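Local coordinates for RagB/SusD domain protein (Flavobacterium johnsoniae, PDB 5J90) that binds chitin and, as a SusD homolog, is probably an outer-membrane lipoprotein that captures chitin chains for a polysaccharide utilization system, at residues I274-Q279 and E296-R301; Q313-I318 and Y387-F392. All blocks are in the same frame, centred on the assembly; numbering follows the deposited sequence.

Interaction 1: I274-Q279 and E296-R301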
loop_
_atom_site.group_PDB
_atom_site.type_symbol
_atom_site.label_atom_id
_atom_site.label_comp_id
_atom_site.label_asym_id
_atom_site.label_seq_id
_atom_site.Cartn_x
_atom_site.Cartn_y
_atom_site.Cartn_z
ATOM N N ILE A 274 15.487 9.005 -24.458
ATOM C CA ILE A 274 15.092 10.294 -23.914
ATOM C C ILE A 274 16.061 11.414 -24.292
ATOM O O ILE A 274 15.639 12.467 -24.767
ATOM C CB ILE A 274 14.880 10.193 -22.389
ATOM C CG1 ILE A 274 13.669 9.294 -22.116
ATOM C CG2 ILE A 274 14.690 11.573 -21.776
ATOM C CD1 ILE A 274 13.421 8.985 -20.637
ATOM N N MET A 275 17.355 11.198 -24.089
ATOM C CA MET A 275 18.313 12.270 -24.348
ATOM C C MET A 275 18.535 12.537 -25.847
ATOM O O MET A 275 18.667 13.695 -26.251
ATOM C CB MET A 275 19.622 12.058 -23.571
ATOM C CG MET A 275 19.397 12.091 -22.046
ATOM S SD MET A 275 20.892 12.265 -21.048
ATOM C CE MET A 275 21.291 13.984 -21.366
ATOM N N LYS A 276 18.542 11.488 -26.667
ATOM C CA LYS A 276 18.601 11.691 -28.120
ATOM C C LYS A 276 17.331 12.360 -28.630
ATOM O O LYS A 276 17.388 13.235 -29.495
ATOM C CB LYS A 276 18.793 10.371 -28.860
ATOM C CG LYS A 276 20.219 9.895 -28.982
ATOM C CD LYS A 276 20.267 8.783 -30.020
ATOM C CE LYS A 276 21.674 8.460 -30.472
ATOM N NZ LYS A 276 21.679 7.191 -31.257
ATOM N N GLY A 277 16.179 11.944 -28.110
ATOM C CA GLY A 277 14.913 12.519 -28.539
ATOM C C GLY A 277 14.899 14.024 -28.357
ATOM O O GLY A 277 14.450 14.775 -29.230
ATOM N N TYR A 278 15.403 14.470 -27.211
ATOM C CA TYR A 278 15.458 15.891 -26.897
ATOM C C TYR A 278 16.692 16.590 -27.470
ATOM O O TYR A 278 16.834 17.795 -27.308
ATOM C CB TYR A 278 15.465 16.098 -25.379
ATOM C CG TYR A 278 14.147 15.865 -24.656
ATOM C CD1 TYR A 278 12.918 15.985 -25.303
ATOM C CD2 TYR A 278 14.142 15.554 -23.301
ATOM C CE1 TYR A 278 11.719 15.788 -24.615
ATOM C CE2 TYR A 278 12.959 15.358 -22.611
ATOM C CZ TYR A 278 11.752 15.473 -23.265
ATOM O OH TYR A 278 10.580 15.282 -22.552
ATOM N N GLN A 279 17.579 15.836 -28.119
ATOM C CA GLN A 279 18.873 16.368 -28.568
ATOM C C GLN A 279 19.541 17.136 -27.432
ATOM O O GLN A 279 20.005 18.264 -27.590
ATOM C CB GLN A 279 18.708 17.258 -29.803
ATOM C CG GLN A 279 18.217 16.505 -31.026
ATOM C CD GLN A 279 18.097 17.396 -32.247
ATOM O OE1 GLN A 279 18.811 18.392 -32.375
ATOM N NE2 GLN A 279 17.185 17.047 -33.146
ATOM N N GLU A 296 28.640 8.015 -32.350
ATOM C CA GLU A 296 27.233 7.888 -31.979
ATOM C C GLU A 296 27.075 7.551 -30.501
ATOM O O GLU A 296 27.930 6.894 -29.906
ATOM C CB GLU A 296 26.540 6.809 -32.816
ATOM C CG GLU A 296 26.441 7.120 -34.303
ATOM C CD GLU A 296 25.638 6.072 -35.062
ATOM O OE1 GLU A 296 24.566 5.665 -34.565
ATOM O OE2 GLU A 296 26.082 5.647 -36.152
ATOM N N TYR A 297 25.978 8.024 -29.919
ATOM C CA TYR A 297 25.587 7.633 -28.565
ATOM C C TYR A 297 24.619 6.468 -28.646
ATOM O O TYR A 297 23.503 6.619 -29.140
ATOM C CB TYR A 297 24.951 8.818 -27.827
ATOM C CG TYR A 297 25.928 9.954 -27.657
ATOM C CD1 TYR A 297 26.894 9.918 -26.660
ATOM C CD2 TYR A 297 25.914 11.044 -28.521
ATOM C CE1 TYR A 297 27.809 10.945 -26.508
ATOM C CE2 TYR A 297 26.829 12.076 -28.380
ATOM C CZ TYR A 297 27.774 12.021 -27.375
ATOM O OH TYR A 297 28.692 13.035 -27.220
ATOM N N LYS A 298 25.056 5.300 -28.181
ATOM C CA LYS A 298 24.237 4.095 -28.265
ATOM C C LYS A 298 24.105 3.420 -26.909
ATOM O O LYS A 298 25.104 3.146 -26.243
ATOM C CB LYS A 298 24.813 3.101 -29.282
ATOM C CG LYS A 298 24.657 3.531 -30.741
ATOM C CD LYS A 298 23.193 3.728 -31.125
ATOM C CE LYS A 298 22.372 2.463 -30.935
ATOM N NZ LYS A 298 20.924 2.705 -31.211
ATOM N N GLY A 299 22.863 3.153 -26.516
ATOM C CA GLY A 299 22.592 2.561 -25.221
ATOM C C GLY A 299 22.192 1.106 -25.327
ATOM O O GLY A 299 21.821 0.618 -26.405
ATOM N N VAL A 300 22.259 0.419 -24.192
ATOM C CA VAL A 300 21.971 -1.001 -24.092
ATOM C C VAL A 300 20.639 -1.207 -23.360
ATOM O O VAL A 300 20.364 -0.547 -22.347
ATOM C CB VAL A 300 23.102 -1.717 -23.340
ATOM C CG1 VAL A 300 22.812 -3.203 -23.221
ATOM C CG2 VAL A 300 24.435 -1.471 -24.047
ATOM N N ARG A 301 19.813 -2.113 -23.875
ATOM C CA ARG A 301 18.523 -2.428 -23.268
ATOM C C ARG A 301 18.734 -3.280 -22.018
ATOM O O ARG A 301 19.571 -4.181 -22.003
ATOM C CB ARG A 301 17.657 -3.185 -24.280
ATOM C CG ARG A 301 16.266 -3.533 -23.791
ATOM C CD ARG A 301 15.263 -2.507 -24.232
ATOM N NE ARG A 301 13.930 -2.830 -23.735
ATOM C CZ ARG A 301 12.898 -3.194 -24.489
ATOM N NH1 ARG A 301 13.018 -3.286 -25.812
ATOM N NH2 ARG A 301 11.731 -3.455 -23.916
#
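K276 reaches across to the backbone of Y297, where polar contact and packing share the interaction. Its NZ lies 2.9 Å from Y297 O in a weak, bent hydrogen bond, the carbonyl oxygen lying beside the CE-NZ end of the lysine, and a salt bridge to E272, one turn back on the same helix, gives the ammonium a second partner. Lysine suits the place because four methylenes carry its ammonium; extended beyond CG (chi2 -166°), they span the gap from helix to loop.

The same chain packs on Y297, K276 CE coming within 4.2 Å of Y297 CB, while the tyrosine ring itself leads away towards helix 283-286. K276 and K298 cross obliquely, with K276 NZ 3.8 Å from K298 CD. Here the last turn of helix 269-277, closed by a Schellman motif with Q279 at positive phi, packs against an irregular loop of the SusD-like fold.

Charge is the third element. K298, bent at chi2 and chi3, brings its NZ to 4.5 Å from K276 NZ, and E272, salt-bridged to both, probably offsets their repulsion; K298 NZ also bonds to V388 O. With an alanine here instead of K276, Y297 O would probably lose this weak donor and E272 one of its two lysines.

Interaction 2: Q313-I318 and Y387-F392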
loop_
_atom_site.group_PDB
_atom_site.type_symbol
_atom_site.label_atom_id
_atom_site.label_comp_id
_atom_site.label_asym_id
_atom_site.label_seq_id
_atom_site.Cartn_x
_atom_site.Cartn_y
_atom_site.Cartn_z
ATOM N N GLN A 313 29.339 -4.690 -25.356
ATOM C CA GLN A 313 30.360 -4.019 -24.550
ATOM C C GLN A 313 30.918 -2.764 -25.211
ATOM O O GLN A 313 31.478 -1.901 -24.535
ATOM C CB GLN A 313 31.506 -4.965 -24.203
ATOM C CG GLN A 313 32.459 -5.213 -25.360
ATOM C CD GLN A 313 33.441 -6.318 -25.059
ATOM O OE1 GLN A 313 33.358 -6.970 -24.021
ATOM N NE2 GLN A 313 34.382 -6.540 -25.972
ATOM N N ASP A 314 30.788 -2.676 -26.533
ATOM C CA ASP A 314 31.312 -1.535 -27.267
ATOM C C ASP A 314 30.251 -0.493 -27.609
ATOM O O ASP A 314 30.487 0.411 -28.411
ATOM C CB ASP A 314 32.084 -1.991 -28.516
ATOM C CG ASP A 314 33.426 -2.612 -28.169
ATOM O OD1 ASP A 314 34.002 -2.256 -27.117
ATOM O OD2 ASP A 314 33.911 -3.458 -28.956
ATOM N N PHE A 315 29.088 -0.599 -26.965
ATOM C CA PHE A 315 28.123 0.504 -26.966
ATOM C C PHE A 315 28.685 1.661 -26.117
ATOM O O PHE A 315 29.798 1.563 -25.589
ATOM C CB PHE A 315 26.770 0.022 -26.415
ATOM C CG PHE A 315 25.916 -0.717 -27.427
ATOM C CD1 PHE A 315 26.434 -1.776 -28.165
ATOM C CD2 PHE A 315 24.590 -0.361 -27.627
ATOM C CE1 PHE A 315 25.649 -2.450 -29.086
ATOM C CE2 PHE A 315 23.798 -1.032 -28.550
ATOM C CZ PHE A 315 24.331 -2.085 -29.277
ATOM N N SER A 316 27.935 2.750 -25.966
ATOM C CA SER A 316 28.458 3.928 -25.269
ATOM C C SER A 316 28.801 3.692 -23.800
ATOM O O SER A 316 28.018 3.102 -23.051
ATOM C CB SER A 316 27.489 5.110 -25.373
ATOM O OG SER A 316 27.511 5.699 -26.665
ATOM N N GLY A 317 29.968 4.169 -23.381
ATOM C CA GLY A 317 30.354 4.092 -21.987
ATOM C C GLY A 317 29.829 5.277 -21.191
ATOM O O GLY A 317 29.309 6.243 -21.753
ATOM N N ILE A 318 29.962 5.196 -19.870
ATOM C CA ILE A 318 29.626 6.318 -19.004
ATOM C C ILE A 318 30.723 7.364 -19.176
ATOM O O ILE A 318 31.908 7.027 -19.261
ATOM C CB ILE A 318 29.498 5.883 -17.528
ATOM C CG1 ILE A 318 28.618 4.627 -17.405
ATOM C CG2 ILE A 318 28.957 7.034 -16.686
ATOM C CD1 ILE A 318 27.244 4.751 -18.053
ATOM N N TYR A 387 14.006 3.239 -29.996
ATOM C CA TYR A 387 15.243 2.572 -29.635
ATOM C C TYR A 387 15.531 1.378 -30.553
ATOM O O TYR A 387 14.674 0.517 -30.754
ATOM C CB TYR A 387 15.248 2.107 -28.164
ATOM C CG TYR A 387 16.486 1.294 -27.908
ATOM C CD1 TYR A 387 17.727 1.915 -27.802
ATOM C CD2 TYR A 387 16.443 -0.094 -27.861
ATOM C CE1 TYR A 387 18.881 1.185 -27.625
ATOM C CE2 TYR A 387 17.599 -0.838 -27.682
ATOM C CZ TYR A 387 18.816 -0.187 -27.566
ATOM O OH TYR A 387 19.975 -0.902 -27.390
ATOM N N VAL A 388 16.753 1.330 -31.079
ATOM C CA VAL A 388 17.193 0.235 -31.936
ATOM C C VAL A 388 18.496 -0.383 -31.441
ATOM O O VAL A 388 19.465 0.322 -31.160
ATOM C CB VAL A 388 17.404 0.721 -33.390
ATOM C CG1 VAL A 388 18.022 -0.385 -34.249
ATOM C CG2 VAL A 388 16.099 1.201 -33.989
ATOM N N ASP A 389 18.498 -1.707 -31.333
ATOM C CA ASP A 389 19.705 -2.491 -31.099
ATOM C C ASP A 389 20.048 -3.102 -32.458
ATOM O O ASP A 389 19.477 -4.125 -32.833
ATOM C CB ASP A 389 19.419 -3.593 -30.070
ATOM C CG ASP A 389 20.664 -4.352 -29.650
ATOM O OD1 ASP A 389 21.697 -4.239 -30.342
ATOM O OD2 ASP A 389 20.608 -5.079 -28.633
ATOM N N PRO A 390 20.974 -2.467 -33.201
ATOM C CA PRO A 390 21.165 -2.756 -34.632
ATOM C C PRO A 390 21.281 -4.242 -34.985
ATOM O O PRO A 390 20.587 -4.701 -35.896
ATOM C CB PRO A 390 22.458 -2.009 -34.961
ATOM C CG PRO A 390 22.471 -0.862 -34.001
ATOM C CD PRO A 390 21.915 -1.439 -32.722
ATOM N N ASN A 391 22.117 -4.988 -34.270
ATOM C CA ASN A 391 22.307 -6.404 -34.578
ATOM C C ASN A 391 21.365 -7.355 -33.841
ATOM O O ASN A 391 21.417 -8.572 -34.045
ATOM C CB ASN A 391 23.763 -6.812 -34.347
ATOM C CG ASN A 391 24.719 -6.082 -35.264
ATOM O OD1 ASN A 391 24.361 -5.713 -36.381
ATOM N ND2 ASN A 391 25.939 -5.860 -34.793
ATOM N N PHE A 392 20.510 -6.803 -32.985
ATOM C CA PHE A 392 19.552 -7.607 -32.232
ATOM C C PHE A 392 18.209 -6.890 -32.137
ATOM O O PHE A 392 17.836 -6.388 -31.072
ATOM C CB PHE A 392 20.098 -7.919 -30.835
ATOM C CG PHE A 392 21.442 -8.588 -30.853
ATOM C CD1 PHE A 392 21.544 -9.963 -30.982
ATOM C CD2 PHE A 392 22.606 -7.838 -30.761
ATOM C CE1 PHE A 392 22.782 -10.582 -31.009
ATOM C CE2 PHE A 392 23.847 -8.452 -30.789
ATOM C CZ PHE A 392 23.934 -9.826 -30.913
#
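F315 sets its CG beside the backbone N and anti to the carbonyl carbon (chi1 -81°), which carries the ring across to the 387-392 loop, while D389 holds its CG anti to the backbone N (chi1 -173°), swinging OD1 to the ring's edge. There D389 OD1 lies near the ring plane, 3.6 Å from F315 CZ, and the ring and carboxylate planes are 80° apart. An aromatic edge suits a carboxylate oxygen, because the ring hydrogens carry a slight positive charge. The other carboxylate oxygen, OD2, takes hydrogen bonds from H312 and N395, which probably fix the rotation of the group.

Y387 comes in obliquely, its OH 4.0 Å from F315 CE2. This is packing; the hydroxyl's polar partner is G299 O, and a tyrosine fits because it can fill space beside the phenylalanine and still satisfy that carbonyl. P390 adds an apolar touch, with its CD 4.3 Å from F315 CZ. Beyond the two segments, F293 meets the F315 ring edge-to-face and V300 also packs on it. Phenylalanine suits this buried site because its apolar ring fills it against F293, V300 and P390, while its C-H edge meets the carboxylate oxygen.

D389 also begins a type I beta turn, closed by a bond of 2.9 Å from F392 N to D389 O. Its OD1 lies in plane at the edge of the F392 ring as well, a carboxylate oxygen held at aromatic ring edges where two long loops of the SusD-like fold meet, one leading to strand 326-328 and the other to helix 413-428.

In the fold
Interactions 1 and 2 follow one another along the chain, and their centres lie about 10 Å apart on the same side of the chain's centre. Segment 296-301 is the bridge between them. G299 O receives a probable hydrogen bond of 2.6 Å from Y387 OH, and K298 NZ makes another of 2.8 Å to V388 O, so both residues tie 296-301 to 387-392. The same G299 O also packs 3.2 Å from F315 CD2, and Y297 CA lies 3.3 Å from S316 OG. By plain packing and hydrogen bonds, the contacts thus join the end of helix 269-277 to three loop segments in one continuous region.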